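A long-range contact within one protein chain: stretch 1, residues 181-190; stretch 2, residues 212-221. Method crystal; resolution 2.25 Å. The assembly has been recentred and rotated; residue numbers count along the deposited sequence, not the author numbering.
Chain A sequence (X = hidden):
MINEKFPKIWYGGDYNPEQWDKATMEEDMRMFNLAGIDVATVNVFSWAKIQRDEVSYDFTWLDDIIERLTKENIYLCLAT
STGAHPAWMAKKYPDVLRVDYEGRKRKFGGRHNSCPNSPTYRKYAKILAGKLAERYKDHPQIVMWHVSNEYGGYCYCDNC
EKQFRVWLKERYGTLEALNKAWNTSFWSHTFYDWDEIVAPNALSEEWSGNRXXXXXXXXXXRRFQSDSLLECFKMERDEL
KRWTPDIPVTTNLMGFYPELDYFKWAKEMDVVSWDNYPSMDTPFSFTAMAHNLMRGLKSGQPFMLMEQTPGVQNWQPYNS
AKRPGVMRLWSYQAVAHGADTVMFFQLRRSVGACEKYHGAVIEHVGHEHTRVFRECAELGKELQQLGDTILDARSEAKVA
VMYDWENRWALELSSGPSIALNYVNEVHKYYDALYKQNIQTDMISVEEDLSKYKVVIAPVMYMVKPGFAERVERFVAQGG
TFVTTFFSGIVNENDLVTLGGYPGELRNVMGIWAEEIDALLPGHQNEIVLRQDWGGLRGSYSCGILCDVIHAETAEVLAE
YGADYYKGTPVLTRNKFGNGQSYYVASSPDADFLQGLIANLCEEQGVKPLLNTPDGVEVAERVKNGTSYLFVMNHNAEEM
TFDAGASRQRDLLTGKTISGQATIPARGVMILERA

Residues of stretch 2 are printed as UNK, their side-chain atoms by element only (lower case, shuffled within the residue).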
# COMPACT_ATOMS: atom_id res chain seq x y z
N ALA A 181 -12.48 -15.03 29.78
CA ALA A 181 -12.93 -13.86 29.03
C ALA A 181 -12.25 -13.79 27.66
O ALA A 181 -12.86 -13.35 26.70
CB ALA A 181 -12.67 -12.57 29.81
N TRP A 182 -11.00 -14.23 27.58
CA TRP A 182 -10.22 -14.11 26.35
C TRP A 182 -10.22 -15.38 25.51
O TRP A 182 -9.65 -15.41 24.42
CB TRP A 182 -8.77 -13.73 26.67
CG TRP A 182 -8.57 -12.28 26.94
CD1 TRP A 182 -9.51 -11.30 26.91
CD2 TRP A 182 -7.33 -11.63 27.26
NE1 TRP A 182 -8.95 -10.09 27.20
CE2 TRP A 182 -7.60 -10.26 27.41
CE3 TRP A 182 -6.02 -12.07 27.45
CZ2 TRP A 182 -6.62 -9.32 27.73
CZ3 TRP A 182 -5.04 -11.15 27.77
CH2 TRP A 182 -5.35 -9.78 27.90
N ASN A 183 -10.84 -16.44 26.03
CA ASN A 183 -10.83 -17.76 25.39
C ASN A 183 -9.43 -18.31 25.08
O ASN A 183 -9.17 -18.82 23.99
CB ASN A 183 -11.68 -17.75 24.12
CG ASN A 183 -12.39 -19.07 23.90
OD1 ASN A 183 -13.01 -19.60 24.82
ND2 ASN A 183 -12.25 -19.63 22.70
N THR A 184 -8.52 -18.22 26.04
CA THR A 184 -7.12 -18.49 25.76
C THR A 184 -6.79 -19.98 25.55
O THR A 184 -5.65 -20.31 25.24
CB THR A 184 -6.21 -17.92 26.84
OG1 THR A 184 -6.48 -18.59 28.08
CG2 THR A 184 -6.46 -16.43 27.01
N SER A 185 -7.75 -20.88 25.73
CA SER A 185 -7.46 -22.28 25.42
C SER A 185 -7.28 -22.43 23.90
O SER A 185 -6.68 -23.41 23.44
CB SER A 185 -8.53 -23.22 25.95
OG SER A 185 -9.74 -23.03 25.25
N PHE A 186 -7.78 -21.45 23.15
CA PHE A 186 -7.56 -21.37 21.70
C PHE A 186 -6.09 -21.01 21.43
O PHE A 186 -5.53 -20.15 22.10
CB PHE A 186 -8.48 -20.31 21.09
CG PHE A 186 -8.36 -20.15 19.58
CD1 PHE A 186 -8.90 -21.08 18.72
CD2 PHE A 186 -7.75 -19.02 19.04
CE1 PHE A 186 -8.81 -20.91 17.34
CE2 PHE A 186 -7.65 -18.85 17.67
CZ PHE A 186 -8.18 -19.79 16.82
N TRP A 187 -5.48 -21.69 20.46
CA TRP A 187 -4.06 -21.50 20.12
C TRP A 187 -3.10 -21.50 21.32
O TRP A 187 -2.19 -20.68 21.40
CB TRP A 187 -3.85 -20.24 19.26
CG TRP A 187 -4.44 -20.32 17.86
CD1 TRP A 187 -5.16 -21.36 17.34
CD2 TRP A 187 -4.37 -19.32 16.83
NE1 TRP A 187 -5.54 -21.07 16.05
CE2 TRP A 187 -5.07 -19.83 15.71
CE3 TRP A 187 -3.78 -18.05 16.75
CZ2 TRP A 187 -5.20 -19.11 14.52
CZ3 TRP A 187 -3.91 -17.34 15.57
CH2 TRP A 187 -4.62 -17.87 14.47
N SER A 188 -3.31 -22.43 22.26
CA SER A 188 -2.39 -22.60 23.39
C SER A 188 -2.01 -21.24 24.00
O SER A 188 -0.84 -20.96 24.25
CB SER A 188 -1.14 -23.36 22.93
OG SER A 188 -0.24 -23.57 24.00
N HIS A 189 -3.01 -20.39 24.23
CA HIS A 189 -2.76 -19.04 24.73
C HIS A 189 -2.87 -18.90 26.25
O HIS A 189 -2.80 -17.79 26.78
CB HIS A 189 -3.65 -18.03 24.02
CG HIS A 189 -2.95 -17.30 22.92
ND1 HIS A 189 -2.26 -17.94 21.92
CD2 HIS A 189 -2.81 -15.97 22.68
CE1 HIS A 189 -1.73 -17.05 21.10
NE2 HIS A 189 -2.05 -15.85 21.54
N THR A 190 -3.00 -20.03 26.94
CA THR A 190 -3.14 -20.02 28.39
C THR A 190 -2.07 -19.16 29.08
O THR A 190 -0.86 -19.36 28.89
CB THR A 190 -3.11 -21.44 28.98
OG1 THR A 190 -4.02 -22.27 28.26
CG2 THR A 190 -3.48 -21.43 30.47
N UNK A 212 -6.39 -8.96 13.89
CA UNK A 212 -5.89 -9.54 15.14
C UNK A 212 -6.18 -11.03 15.24
O UNK A 212 -7.18 -11.51 14.71
c UNK A 212 -6.50 -8.83 16.37
o UNK A 212 -5.75 -9.17 17.54
c UNK A 212 -7.96 -9.24 16.56
N UNK A 213 -5.31 -11.75 15.94
CA UNK A 213 -5.50 -13.16 16.23
C UNK A 213 -6.38 -13.36 17.47
O UNK A 213 -7.04 -14.39 17.62
n UNK A 213 -2.03 -13.49 15.43
o UNK A 213 -3.73 -14.17 14.17
c UNK A 213 -4.16 -13.82 16.49
c UNK A 213 -3.28 -13.85 15.26
N UNK A 214 -6.37 -12.37 18.36
CA UNK A 214 -7.06 -12.47 19.64
C UNK A 214 -7.88 -11.21 19.94
O UNK A 214 -7.38 -10.29 20.57
c UNK A 214 -6.63 -14.65 22.24
c UNK A 214 -5.18 -16.40 20.67
c UNK A 214 -6.58 -16.00 22.56
c UNK A 214 -5.95 -14.16 21.14
c UNK A 214 -5.86 -16.87 21.77
c UNK A 214 -6.04 -12.72 20.77
c UNK A 214 -5.23 -15.05 20.34
N UNK A 215 -9.14 -11.18 19.49
CA UNK A 215 -9.89 -9.92 19.58
C UNK A 215 -10.11 -9.47 21.03
O UNK A 215 -10.17 -8.27 21.31
c UNK A 215 -11.19 -9.88 18.74
n UNK A 215 -10.75 -11.09 15.67
c UNK A 215 -11.59 -11.14 17.96
c UNK A 215 -10.60 -11.58 16.90
o UNK A 215 -9.72 -12.40 17.17
N UNK A 216 -10.19 -10.43 21.95
CA UNK A 216 -10.42 -10.11 23.34
C UNK A 216 -9.33 -9.22 23.90
O UNK A 216 -9.59 -8.27 24.65
N UNK A 217 -8.09 -9.54 23.53
CA UNK A 217 -6.94 -8.74 23.94
C UNK A 217 -6.97 -7.36 23.26
O UNK A 217 -6.83 -6.33 23.92
c UNK A 217 -4.37 -11.67 24.04
c UNK A 217 -5.64 -10.86 24.28
c UNK A 217 -4.43 -8.68 24.02
c UNK A 217 -5.64 -9.49 23.60
N UNK A 218 -7.16 -7.35 21.95
CA UNK A 218 -7.20 -6.11 21.18
C UNK A 218 -8.30 -5.19 21.68
O UNK A 218 -8.11 -3.98 21.81
o UNK A 218 -6.30 -7.14 19.19
c UNK A 218 -7.42 -6.43 19.71
N UNK A 219 -9.46 -5.77 21.96
CA UNK A 219 -10.60 -5.02 22.46
C UNK A 219 -10.29 -4.36 23.80
O UNK A 219 -10.50 -3.16 23.96
c UNK A 219 -14.28 -6.37 22.96
c UNK A 219 -13.14 -5.34 23.06
c UNK A 219 -11.82 -5.93 22.58
c UNK A 219 -13.48 -4.08 22.29
N UNK A 220 -9.80 -5.15 24.75
CA UNK A 220 -9.40 -4.64 26.06
C UNK A 220 -8.29 -3.61 26.02
O UNK A 220 -8.27 -2.71 26.83
c UNK A 220 -8.97 -5.78 27.01
c UNK A 220 -10.16 -6.52 27.59
o UNK A 220 -11.31 -6.04 27.42
o UNK A 220 -9.96 -7.59 28.20
N UNK A 221 -7.37 -3.74 25.08
CA UNK A 221 -6.29 -2.77 25.03
C UNK A 221 -6.81 -1.39 24.59
O UNK A 221 -6.40 -0.35 25.11
c UNK A 221 -3.07 -2.83 25.52
c UNK A 221 -1.50 -1.13 24.92
c UNK A 221 -5.14 -3.26 24.14
c UNK A 221 -1.89 -2.15 25.78
c UNK A 221 -3.44 -1.49 23.57
o UNK A 221 -0.34 -0.44 25.16
c UNK A 221 -2.26 -0.80 23.82
c UNK A 221 -3.86 -2.52 24.41
O HOH W 1 -10.00 -13.34 22.50

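Position 212 has three side-chain atoms, a carbon carrying one oxygen and one carbon. That beta-branched hydroxyl is threonine; Thr-212 touches nothing on stretch 1.

At position 213 two carbons lead to an oxygen and a nitrogen, and the short amide tip lies at the ring edge of Trp-187. This composition is asparagine. In Asn-213, OD1 sits 3.5 Å from CZ3 of Trp-187, near the plane of the indole.

Position 214 carries one carbon and then a six-carbon ring with no heteroatom, which lies face to face with the imidazole of His-189. It is phenylalanine, at the N-cap position of the helix that follows. The rings of Phe-214 and His-189 form an offset stack, centroids 3.8 Å apart and planes only 8° from parallel. Around the edge of the phenyl ring runs the bend of stretch 1: CZ of Phe-214 is 3.3 Å from O of Phe-186, and CE2 of Phe-214 is 3.6 Å from O of Trp-182.

Position 215 has three carbons, then an oxygen and a nitrogen: glutamine. Gln-215 points its CA-to-CB bond away from stretch 1 and makes no contact with it.

Position 216 has no side-chain atoms, so it is glycine. An ideal CB here would lie 2.9 Å from CD1 of Trp-182, a clash; the bare backbone lets the indole come close.

Position 217 shows four carbons forked at the first, one arm two carbons long, over a face of Trp-182. That is isoleucine. CG1 of Ile-217 lies 3.4 Å from CE3 of Trp-182 and makes a CH-pi contact with the six-membered ring.

Position 218 is one carbon and one oxygen, serine, and Ser-218 points away. Position 219 has four carbons forked at the second, leucine; Leu-219 makes no contact.

Position 220 has two carbons ending in two oxygens, one beside the indole nitrogen of Trp-182. It is aspartate: NE1 of Trp-182 donates a hydrogen bond to OD1 of Asp-220 at 2.9 Å.

Position 221 has one carbon and a six-carbon ring bearing an oxygen: tyrosine, with the end of Tyr-221 leading away.

The contact works by two aromatic insertions. Trp-182 lies close to the helix where Gly-216 leaves room, with Ile-217 over one face and Asp-220 taking its N-H. Phe-214 enters the bend of stretch 1 and stacks on His-189, whose ND1 donates to O of Trp-187 at 2.8 Å. Water 1 joins the backbones, donating to O of Trp-182 (2.8 Å) and accepting from N of Gly-216 (3.0 Å).

Stretch 2, residues 212-221: TNFQGISLDY
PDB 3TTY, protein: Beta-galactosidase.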